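Local coordinates for histidine triad protein (Plasmodium falciparum 3D7, PDB 5CS2), which hydrolyses diadenosine triphosphate and is bound by cyclomarin A, a natural product with anti-plasmodial activity, at the interface of chains A and B. Numbering follows the deposited sequence. Chains: chain A/B, Histidine triad protein.

Contact 1: the interface of chains A and B. Residues chain A 66, 102-108; chain B 96-99, 122-123.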
ATOM      1  N   HIS A  66      -5.437   5.908  11.657  1.00 24.39           N
ATOM      2  CA  HIS A  66      -5.865   5.734  10.279  1.00 24.24           C
ATOM      3  C   HIS A  66      -4.811   6.145   9.286  1.00 22.39           C
ATOM      4  O   HIS A  66      -4.050   7.063   9.531  1.00 20.62           O
ATOM      5  CB  HIS A  66      -7.154   6.529  10.021  1.00 25.95           C
ATOM      6  CG  HIS A  66      -8.382   5.814  10.496  1.00 30.21           C
ATOM      7  ND1 HIS A  66      -8.891   4.712   9.809  1.00 32.62           N
ATOM      8  CD2 HIS A  66      -9.156   6.056  11.578  1.00 32.38           C
ATOM      9  CE1 HIS A  66      -9.937   4.311  10.512  1.00 32.98           C
ATOM     10  NE2 HIS A  66     -10.139   5.096  11.581  1.00 33.20           N
ATOM     11  N   ILE A 102      -3.283  -3.127   4.019  1.00 19.15           N
ATOM     12  CA  ILE A 102      -3.548  -2.278   5.188  1.00 18.88           C
ATOM     13  C   ILE A 102      -5.010  -2.532   5.598  1.00 21.02           C
ATOM     14  O   ILE A 102      -5.895  -2.445   4.744  1.00 20.04           O
ATOM     15  CB  ILE A 102      -3.310  -0.771   4.929  1.00 21.40           C
ATOM     16  CG1 ILE A 102      -1.875  -0.484   4.412  1.00 21.12           C
ATOM     17  CG2 ILE A 102      -3.624   0.067   6.197  1.00 23.13           C
ATOM     18  CD1 ILE A 102      -1.624   1.027   4.105  1.00 22.27           C
ATOM     19  N   GLN A 103      -5.257  -2.928   6.868  1.00 19.58           N
ATOM     20  CA  GLN A 103      -6.620  -3.061   7.393  1.00 20.09           C
ATOM     21  C   GLN A 103      -6.836  -1.689   8.024  1.00 25.18           C
ATOM     22  O   GLN A 103      -6.461  -1.460   9.178  1.00 25.02           O
ATOM     23  CB  GLN A 103      -6.714  -4.189   8.448  1.00 21.49           C
ATOM     24  CG  GLN A 103      -6.317  -5.544   7.907  1.00 28.01           C
ATOM     25  CD  GLN A 103      -6.106  -6.502   9.041  1.00 36.54           C
ATOM     26  OE1 GLN A 103      -5.176  -6.366   9.833  1.00 32.87           O
ATOM     27  NE2 GLN A 103      -7.002  -7.446   9.170  1.00 29.53           N
ATOM     28  N   ASP A 104      -7.310  -0.728   7.217  1.00 23.32           N
ATOM     29  CA  ASP A 104      -7.449   0.656   7.642  1.00 23.85           C
ATOM     30  C   ASP A 104      -8.750   0.921   8.403  1.00 27.71           C
ATOM     31  O   ASP A 104      -9.662   1.548   7.874  1.00 27.51           O
ATOM     32  CB  ASP A 104      -7.272   1.594   6.440  1.00 24.84           C
ATOM     33  CG  ASP A 104      -7.264   3.068   6.756  1.00 31.35           C
ATOM     34  OD1 ASP A 104      -6.867   3.436   7.893  1.00 31.79           O
ATOM     35  OD2 ASP A 104      -7.543   3.867   5.836  1.00 33.20           O
ATOM     36  N   GLY A 105      -8.805   0.474   9.647  1.00 26.03           N
ATOM     37  CA  GLY A 105      -9.979   0.694  10.481  1.00 25.91           C
ATOM     38  C   GLY A 105     -10.612  -0.576  10.987  1.00 26.11           C
ATOM     39  O   GLY A 105     -10.442  -1.650  10.403  1.00 23.08           O
ATOM     40  N   LYS A 106     -11.408  -0.457  12.066  1.00 24.65           N
ATOM     41  CA  LYS A 106     -12.042  -1.598  12.704  1.00 23.69           C
ATOM     42  C   LYS A 106     -12.891  -2.455  11.758  1.00 26.84           C
ATOM     43  O   LYS A 106     -12.839  -3.692  11.829  1.00 24.84           O
ATOM     44  CB  LYS A 106     -12.869  -1.149  13.941  1.00 27.01           C
ATOM     45  CG  LYS A 106     -13.143  -2.273  14.932  1.00 56.15           C
ATOM     46  CD  LYS A 106     -13.584  -1.743  16.304  1.00 73.15           C
ATOM     47  CE  LYS A 106     -13.376  -2.756  17.412  1.00 86.50           C
ATOM     48  NZ  LYS A 106     -11.932  -2.993  17.704  1.00 97.05           N
ATOM     49  N   GLU A 107     -13.660  -1.810  10.861  1.00 24.91           N
ATOM     50  CA  GLU A 107     -14.518  -2.580   9.958  1.00 24.56           C
ATOM     51  C   GLU A 107     -13.715  -3.240   8.808  1.00 28.48           C
ATOM     52  O   GLU A 107     -14.243  -4.101   8.106  1.00 28.63           O
ATOM     53  CB  GLU A 107     -15.722  -1.751   9.492  1.00 26.06           C
ATOM     54  CG  GLU A 107     -16.557  -1.308  10.702  1.00 29.30           C
ATOM     55  CD  GLU A 107     -16.875  -2.386  11.735  1.00 45.26           C
ATOM     56  OE1 GLU A 107     -16.752  -2.116  12.954  1.00 40.47           O
ATOM     57  OE2 GLU A 107     -17.229  -3.515  11.326  1.00 41.86           O
ATOM     58  N   ALA A 108     -12.411  -2.909   8.706  1.00 22.77           N
ATOM     59  CA  ALA A 108     -11.502  -3.601   7.787  1.00 23.39           C
ATOM     60  C   ALA A 108     -10.689  -4.693   8.537  1.00 26.95           C
ATOM     61  O   ALA A 108      -9.814  -5.341   7.945  1.00 25.27           O
ATOM     62  CB  ALA A 108     -10.575  -2.613   7.117  1.00 23.73           C
TER
ATOM     63  N   THR B  96     -14.849   5.711   7.440  1.00 26.89           N
ATOM     64  CA  THR B  96     -13.490   6.038   7.799  1.00 25.29           C
ATOM     65  C   THR B  96     -12.644   4.768   7.565  1.00 25.12           C
ATOM     66  O   THR B  96     -11.436   4.835   7.743  1.00 25.14           O
ATOM     67  CB  THR B  96     -13.442   6.433   9.290  1.00 31.45           C
ATOM     68  OG1 THR B  96     -13.863   5.315  10.075  1.00 30.13           O
ATOM     69  CG2 THR B  96     -14.326   7.665   9.603  1.00 31.16           C
ATOM     70  N   ASP B  97     -13.287   3.615   7.273  1.00 22.07           N
ATOM     71  CA  ASP B  97     -12.587   2.328   7.178  1.00 22.37           C
ATOM     72  C   ASP B  97     -12.462   1.781   5.771  1.00 26.07           C
ATOM     73  O   ASP B  97     -13.418   1.821   4.993  1.00 24.03           O
ATOM     74  CB  ASP B  97     -13.237   1.281   8.082  1.00 24.19           C
ATOM     75  CG  ASP B  97     -13.330   1.665   9.557  1.00 28.87           C
ATOM     76  OD1 ASP B  97     -12.708   2.696   9.954  1.00 27.53           O
ATOM     77  OD2 ASP B  97     -13.996   0.927  10.317  1.00 32.29           O
ATOM     78  N   PHE B  98     -11.258   1.256   5.449  1.00 21.18           N
ATOM     79  CA  PHE B  98     -10.969   0.755   4.104  1.00 20.24           C
ATOM     80  C   PHE B  98     -10.090  -0.468   4.172  1.00 23.21           C
ATOM     81  O   PHE B  98      -9.249  -0.568   5.068  1.00 22.88           O
ATOM     82  CB  PHE B  98     -10.180   1.812   3.287  1.00 22.81           C
ATOM     83  CG  PHE B  98     -10.859   3.151   3.187  1.00 25.83           C
ATOM     84  CD1 PHE B  98     -11.781   3.402   2.174  1.00 30.43           C
ATOM     85  CD2 PHE B  98     -10.668   4.115   4.162  1.00 28.86           C
ATOM     86  CE1 PHE B  98     -12.478   4.607   2.130  1.00 30.92           C
ATOM     87  CE2 PHE B  98     -11.367   5.326   4.118  1.00 32.18           C
ATOM     88  CZ  PHE B  98     -12.261   5.558   3.101  1.00 29.69           C
ATOM     89  N   SER B  99     -10.261  -1.356   3.212  1.00 19.17           N
ATOM     90  CA  SER B  99      -9.348  -2.479   2.975  1.00 19.27           C
ATOM     91  C   SER B  99      -8.504  -1.997   1.795  1.00 22.20           C
ATOM     92  O   SER B  99      -9.042  -1.562   0.761  1.00 21.64           O
ATOM     93  CB  SER B  99     -10.082  -3.764   2.605  1.00 20.60           C
ATOM     94  OG  SER B  99     -10.828  -4.276   3.691  1.00 27.96           O
ATOM     95  N   ARG B 122     -15.240   0.123   3.785  1.00 25.44           N
ATOM     96  CA  ARG B 122     -15.785  -0.908   4.680  1.00 25.56           C
ATOM     97  C   ARG B 122     -16.802  -0.350   5.692  1.00 31.24           C
ATOM     98  O   ARG B 122     -16.614   0.746   6.211  1.00 31.48           O
ATOM     99  CB  ARG B 122     -14.644  -1.597   5.446  1.00 25.99           C
ATOM    100  CG  ARG B 122     -13.598  -2.316   4.577  1.00 28.34           C
ATOM    101  CD  ARG B 122     -14.194  -3.321   3.622  1.00 23.24           C
ATOM    102  NE  ARG B 122     -14.942  -4.374   4.311  1.00 24.88           N
ATOM    103  CZ  ARG B 122     -14.391  -5.482   4.795  1.00 37.62           C
ATOM    104  NH1 ARG B 122     -13.088  -5.701   4.655  1.00 27.84           N
ATOM    105  NH2 ARG B 122     -15.140  -6.385   5.418  1.00 30.82           N
ATOM    106  N   LYS B 123     -17.869  -1.132   5.967  1.00 29.88           N
ATOM    107  CA  LYS B 123     -18.951  -0.815   6.922  1.00 30.32           C
ATOM    108  C   LYS B 123     -19.312  -2.044   7.772  1.00 32.78           C
ATOM    109  O   LYS B 123     -18.978  -3.168   7.393  1.00 32.16           O
ATOM    110  CB  LYS B 123     -20.182  -0.281   6.167  1.00 33.17           C
ATOM    111  CG  LYS B 123     -19.985   1.132   5.637  1.00 43.80           C
ATOM    112  CD  LYS B 123     -20.866   1.429   4.429  1.00 52.16           C
ATOM    113  CE  LYS B 123     -21.059   2.921   4.286  1.00 59.73           C
ATOM    114  NZ  LYS B 123     -21.632   3.302   2.966  1.00 64.34           N
TER
HETATM  115  O   HOH W   1      -9.242  -5.630   5.316  1.00 24.13           O
HETATM  116  O   HOH W   2     -11.964   2.475  12.621  1.00 33.06           O
HETATM  117  O   HOH W   3     -16.768  -5.101   8.062  1.00 38.14           O
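The guanidinium of B:Arg122 carries the backbone O of A:Glu107 over the centre of one face, 3.5 Å above its plane, with B:Ser99 OG at its edge, in plane. NH1 of B:Arg122 donates to that hydroxyl over 2.8 Å, helping to hold the rotation of a guanidinium on a chain bent at chi2 and chi3. A planar cation suits the place: its positive face can lie against a carbonyl oxygen while its rim donates. The imidazole of A:His66 has the carbonyl O of A:Asp104 at its edge and points ND1 at OD1 of A:Asp104, 3.1 Å away, reaching it from above the carboxylate plane. Across the interface its CE1 touches the backbone carbonyl O of B:Thr96 at 3.2 Å.

The contact is an antiparallel bridge between the two copies of strand 97-104 that joins the sheets of the subunits in a Fhit-type dimer and includes A:Gln103, a likely substrate-binding residue. N of A:Asp104 donates to O of B:Phe98 at 2.9 Å, nearly along the C=O axis (178°). N of B:Phe98 reaches O of A:Asp104, also at 2.9 Å, from above the carbonyl plane. A:Asp104 holds its CG anti to the backbone N (chi1 -175°), so the carboxylate runs alongside the B:Phe98 ring, pointing the same way.

With CG beside its backbone N (chi1 -57°), B:Asp97 offers OD2 to N of A:Glu107 in the 3-10 turn 106-108, at 2.8 Å, from above the carboxylate plane. OD1 is gripped by B:Thr96 OG1, and a water links it to N of A:Lys106. A:Gly105 has no side chain, so its CA can lie against this carboxylate. OE1 of A:Glu107 lies near OD2 of B:Asp97 without touching it; like charges may raise either proton affinity, though the N-H bond to OD2 would oppose this. B:Ser99 OG meets a water at 2.6 Å that also reaches O of A:Ala108.

Contact 2: the interface of chains A and B. Residues chain A 4-5, 8, 79-80, 82-83, 87; chain B 67-68, 70, 72, 75-76.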
ATOM      1  N   LYS A   4      18.708   1.422  -7.155  1.00 29.25           N
ATOM      2  CA  LYS A   4      17.302   1.772  -6.836  1.00 28.05           C
ATOM      3  C   LYS A   4      17.040   1.671  -5.317  1.00 31.33           C
ATOM      4  O   LYS A   4      16.517   2.602  -4.704  1.00 31.42           O
ATOM      5  CB  LYS A   4      16.280   0.856  -7.558  1.00 28.28           C
ATOM      6  CG  LYS A   4      14.820   1.219  -7.229  1.00 30.43           C
ATOM      7  CD  LYS A   4      13.792   0.091  -7.529  1.00 32.92           C
ATOM      8  CE  LYS A   4      12.495   0.291  -6.748  1.00 38.20           C
ATOM      9  NZ  LYS A   4      11.465  -0.786  -6.992  1.00 35.89           N
ATOM     10  N   TYR A   5      17.399   0.527  -4.745  1.00 27.37           N
ATOM     11  CA  TYR A   5      17.148   0.261  -3.331  1.00 26.11           C
ATOM     12  C   TYR A   5      18.058   1.033  -2.413  1.00 31.14           C
ATOM     13  O   TYR A   5      17.606   1.449  -1.347  1.00 28.89           O
ATOM     14  CB  TYR A   5      17.153  -1.222  -3.057  1.00 25.82           C
ATOM     15  CG  TYR A   5      16.028  -1.864  -3.824  1.00 25.94           C
ATOM     16  CD1 TYR A   5      14.693  -1.587  -3.506  1.00 26.19           C
ATOM     17  CD2 TYR A   5      16.281  -2.634  -4.954  1.00 25.87           C
ATOM     18  CE1 TYR A   5      13.648  -2.088  -4.274  1.00 24.75           C
ATOM     19  CE2 TYR A   5      15.239  -3.162  -5.720  1.00 26.67           C
ATOM     20  CZ  TYR A   5      13.924  -2.890  -5.371  1.00 32.86           C
ATOM     21  OH  TYR A   5      12.886  -3.405  -6.107  1.00 31.71           O
ATOM     22  N   ILE A   8      16.478   4.316  -2.240  1.00 24.38           N
ATOM     23  CA  ILE A   8      15.323   4.326  -1.337  1.00 22.88           C
ATOM     24  C   ILE A   8      15.841   4.466   0.115  1.00 27.27           C
ATOM     25  O   ILE A   8      15.335   5.295   0.867  1.00 25.63           O
ATOM     26  CB  ILE A   8      14.487   3.042  -1.532  1.00 24.33           C
ATOM     27  CG1 ILE A   8      13.623   3.148  -2.814  1.00 23.14           C
ATOM     28  CG2 ILE A   8      13.620   2.686  -0.267  1.00 23.30           C
ATOM     29  CD1 ILE A   8      12.740   1.883  -3.113  1.00 23.66           C
ATOM     30  N   ASN A  79       5.810   3.631   2.476  1.00 17.48           N
ATOM     31  CA  ASN A  79       5.577   2.972   1.196  1.00 18.02           C
ATOM     32  C   ASN A  79       6.855   2.641   0.465  1.00 20.20           C
ATOM     33  O   ASN A  79       6.921   1.568  -0.146  1.00 20.50           O
ATOM     34  CB  ASN A  79       4.596   3.744   0.363  1.00 18.98           C
ATOM     35  CG  ASN A  79       3.195   3.429   0.858  1.00 21.16           C
ATOM     36  OD1 ASN A  79       2.742   2.276   0.870  1.00 20.98           O
ATOM     37  ND2 ASN A  79       2.547   4.424   1.431  1.00 21.59           N
ATOM     38  N   LEU A  80       7.864   3.496   0.561  1.00 19.17           N
ATOM     39  CA  LEU A  80       9.191   3.156   0.015  1.00 18.86           C
ATOM     40  C   LEU A  80       9.782   1.987   0.814  1.00 22.11           C
ATOM     41  O   LEU A  80      10.345   1.068   0.223  1.00 21.85           O
ATOM     42  CB  LEU A  80      10.128   4.358   0.014  1.00 18.43           C
ATOM     43  CG  LEU A  80       9.762   5.518  -0.929  1.00 23.13           C
ATOM     44  CD1 LEU A  80      10.773   6.637  -0.784  1.00 24.46           C
ATOM     45  CD2 LEU A  80       9.670   5.068  -2.404  1.00 23.60           C
ATOM     46  N   CYS A  82       8.017  -0.389   2.303  1.00 18.14           N
ATOM     47  CA  CYS A  82       7.260  -1.536   1.840  1.00 18.11           C
ATOM     48  C   CYS A  82       7.863  -2.124   0.567  1.00 19.84           C
ATOM     49  O   CYS A  82       8.068  -3.342   0.500  1.00 19.05           O
ATOM     50  CB  CYS A  82       5.792  -1.184   1.627  1.00 18.61           C
ATOM     51  SG  CYS A  82       4.801  -2.596   1.100  1.00 22.31           S
ATOM     52  N   ASN A  83       8.089  -1.277  -0.432  1.00 18.34           N
ATOM     53  CA  ASN A  83       8.658  -1.727  -1.719  1.00 19.21           C
ATOM     54  C   ASN A  83      10.048  -2.364  -1.480  1.00 21.48           C
ATOM     55  O   ASN A  83      10.296  -3.473  -1.963  1.00 19.80           O
ATOM     56  CB  ASN A  83       8.739  -0.551  -2.688  1.00 20.34           C
ATOM     57  CG  ASN A  83       8.985  -1.008  -4.093  1.00 26.72           C
ATOM     58  OD1 ASN A  83      10.130  -1.112  -4.533  1.00 26.89           O
ATOM     59  ND2 ASN A  83       7.927  -1.221  -4.836  1.00 22.90           N
ATOM     60  N   TYR A  87      11.363  -6.442  -1.863  1.00 20.51           N
ATOM     61  CA  TYR A  87      12.616  -6.835  -2.537  1.00 21.90           C
ATOM     62  C   TYR A  87      13.450  -7.758  -1.629  1.00 24.80           C
ATOM     63  O   TYR A  87      13.800  -8.865  -2.035  1.00 24.75           O
ATOM     64  CB  TYR A  87      13.413  -5.599  -2.943  1.00 23.13           C
ATOM     65  CG  TYR A  87      14.742  -5.907  -3.608  1.00 27.54           C
ATOM     66  CD1 TYR A  87      14.800  -6.357  -4.930  1.00 29.63           C
ATOM     67  CD2 TYR A  87      15.939  -5.779  -2.910  1.00 28.89           C
ATOM     68  CE1 TYR A  87      16.022  -6.611  -5.555  1.00 29.49           C
ATOM     69  CE2 TYR A  87      17.164  -6.069  -3.513  1.00 29.95           C
ATOM     70  CZ  TYR A  87      17.200  -6.465  -4.840  1.00 38.46           C
ATOM     71  OH  TYR A  87      18.405  -6.717  -5.447  1.00 41.62           O
TER
ATOM     72  N   TYR B  67       5.138  -5.106  -8.194  1.00 21.38           N
ATOM     73  CA  TYR B  67       5.343  -3.895  -7.414  1.00 20.30           C
ATOM     74  C   TYR B  67       6.811  -3.464  -7.420  1.00 23.02           C
ATOM     75  O   TYR B  67       7.116  -2.280  -7.481  1.00 22.00           O
ATOM     76  CB  TYR B  67       4.846  -4.150  -5.971  1.00 21.12           C
ATOM     77  CG  TYR B  67       4.745  -2.913  -5.108  1.00 23.20           C
ATOM     78  CD1 TYR B  67       4.241  -1.718  -5.618  1.00 25.28           C
ATOM     79  CD2 TYR B  67       5.089  -2.954  -3.758  1.00 24.11           C
ATOM     80  CE1 TYR B  67       4.121  -0.580  -4.815  1.00 25.83           C
ATOM     81  CE2 TYR B  67       4.981  -1.824  -2.947  1.00 24.33           C
ATOM     82  CZ  TYR B  67       4.450  -0.653  -3.469  1.00 29.19           C
ATOM     83  OH  TYR B  67       4.346   0.458  -2.668  1.00 27.10           O
ATOM     84  N   ASN B  68       7.727  -4.440  -7.405  1.00 20.70           N
ATOM     85  CA  ASN B  68       9.155  -4.137  -7.423  1.00 22.12           C
ATOM     86  C   ASN B  68       9.699  -3.709  -8.796  1.00 26.30           C
ATOM     87  O   ASN B  68      10.864  -3.307  -8.878  1.00 27.18           O
ATOM     88  CB  ASN B  68       9.939  -5.270  -6.842  1.00 19.68           C
ATOM     89  CG  ASN B  68       9.913  -5.174  -5.334  1.00 24.15           C
ATOM     90  OD1 ASN B  68      10.635  -4.389  -4.720  1.00 28.04           O
ATOM     91  ND2 ASN B  68       9.041  -5.915  -4.749  1.00 18.77           N
ATOM     92  N   LEU B  70       8.296  -1.105 -10.181  1.00 22.41           N
ATOM     93  CA  LEU B  70       8.060   0.337 -10.174  1.00 21.80           C
ATOM     94  C   LEU B  70       9.283   1.141  -9.824  1.00 26.06           C
ATOM     95  O   LEU B  70      10.052   0.730  -8.951  1.00 25.93           O
ATOM     96  CB  LEU B  70       6.897   0.741  -9.233  1.00 22.46           C
ATOM     97  CG  LEU B  70       5.510   0.082  -9.366  1.00 27.63           C
ATOM     98  CD1 LEU B  70       4.455   1.007  -8.782  1.00 26.25           C
ATOM     99  CD2 LEU B  70       5.129  -0.224 -10.785  1.00 30.31           C
ATOM    100  N   ILE B  72      11.010   4.671  -8.155  1.00 23.06           N
ATOM    101  CA  ILE B  72      10.776   5.464  -6.942  1.00 21.76           C
ATOM    102  C   ILE B  72       9.641   6.483  -7.146  1.00 25.20           C
ATOM    103  O   ILE B  72       8.727   6.530  -6.331  1.00 24.25           O
ATOM    104  CB  ILE B  72      12.073   6.125  -6.386  1.00 25.83           C
ATOM    105  CG1 ILE B  72      13.058   5.032  -5.929  1.00 26.97           C
ATOM    106  CG2 ILE B  72      11.770   7.086  -5.208  1.00 28.00           C
ATOM    107  CD1 ILE B  72      14.476   5.459  -5.689  1.00 36.28           C
ATOM    108  N   ILE B  75       6.265   4.688  -7.292  1.00 20.43           N
ATOM    109  CA  ILE B  75       5.884   4.198  -5.950  1.00 20.18           C
ATOM    110  C   ILE B  75       5.274   5.355  -5.182  1.00 21.25           C
ATOM    111  O   ILE B  75       4.202   5.214  -4.597  1.00 21.42           O
ATOM    112  CB  ILE B  75       7.081   3.567  -5.165  1.00 22.86           C
ATOM    113  CG1 ILE B  75       7.603   2.327  -5.897  1.00 22.79           C
ATOM    114  CG2 ILE B  75       6.650   3.207  -3.695  1.00 23.72           C
ATOM    115  CD1 ILE B  75       9.082   2.007  -5.571  1.00 25.39           C
ATOM    116  N   ILE B  76       5.960   6.510  -5.190  1.00 18.32           N
ATOM    117  CA  ILE B  76       5.438   7.686  -4.494  1.00 18.64           C
ATOM    118  C   ILE B  76       4.098   8.119  -5.079  1.00 22.90           C
ATOM    119  O   ILE B  76       3.150   8.397  -4.334  1.00 21.14           O
ATOM    120  CB  ILE B  76       6.498   8.803  -4.552  1.00 21.98           C
ATOM    121  CG1 ILE B  76       7.758   8.409  -3.716  1.00 21.08           C
ATOM    122  CG2 ILE B  76       5.912  10.196  -4.159  1.00 26.76           C
ATOM    123  CD1 ILE B  76       8.980   9.335  -3.946  1.00 30.63           C
TER
HETATM  124  O   HOH W   4       3.078  -0.085  -0.247  1.00 25.72           O
HETATM  125  O   HOH W   5      13.723  -4.600  -8.349  1.00 39.23           O
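Helix 72-93 of chain A, flanked by the N-terminal helix 4-11, packs here on the 3-10 turn 67-69 of chain B and the start of that chain's own helix 72-93. A:Asn83 is central. Its chi1 of -166° carries the amide towards the B:Tyr67 ring and chi2 of -92° turns ND2 over the ring centre, 3.4 Å above it, the two planes steeply inclined. ND2 also donates to O of B:Tyr67 at 3.0 Å, from above that carbonyl plane, while OD1 takes NZ of A:Lys4 at 2.8 Å on an in-plane lone pair. An amide suits the spot because it can give and accept at once.

The extended A:Lys4 chain delivers its ammonium to several oxygens, including O of B:Leu70 at 2.9 Å. It also donates to OH of A:Tyr5, and as modelled this phenol hydroxyl in turn reaches OD1 of B:Asn68 at 2.8 Å on an in-plane lone pair; the lysine charge may make it a better donor. That OD1 also faces O of A:Asn83 at 2.9 Å, acceptor to acceptor. Exchanging the amide O and N would let the nitrogen donate there, but would make the A:Tyr5 hydroxyl an acceptor; the structure alone does not settle which holds.

Branched B:Ile72 and B:Ile75 pack beside this polar group: CG1 of B:Ile72 on CG1 of A:Ile8, CG2 of B:Ile75 on CD2 of A:Leu80 at 3.8 Å, and its CD1 branch against CG of A:Asn83. The site lies where the long helices of both subunits meet, helix 4-11 closing its flank.

The centres of the C-alpha atoms of contact 1 and contact 2 are about 24 Å apart in one two-fold symmetric interface, and each has a twin with the chains exchanged. They share no residue, but the sequence joins them: A:His66 of contact 1 directly precedes the turn 67-69 whose copy in chain B serves contact 2, and helix 72-93 leads into strand 97-104. Contact 1 pairs strands, contact 2 packs helices. Contact 1 is centred about 10 Å from A:His116, nucleophile of the histidine triad, contact 2 about 16 Å; with the likely substrate-binding A:Gln103 in the bridged strand, dimerisation may help shape the active site.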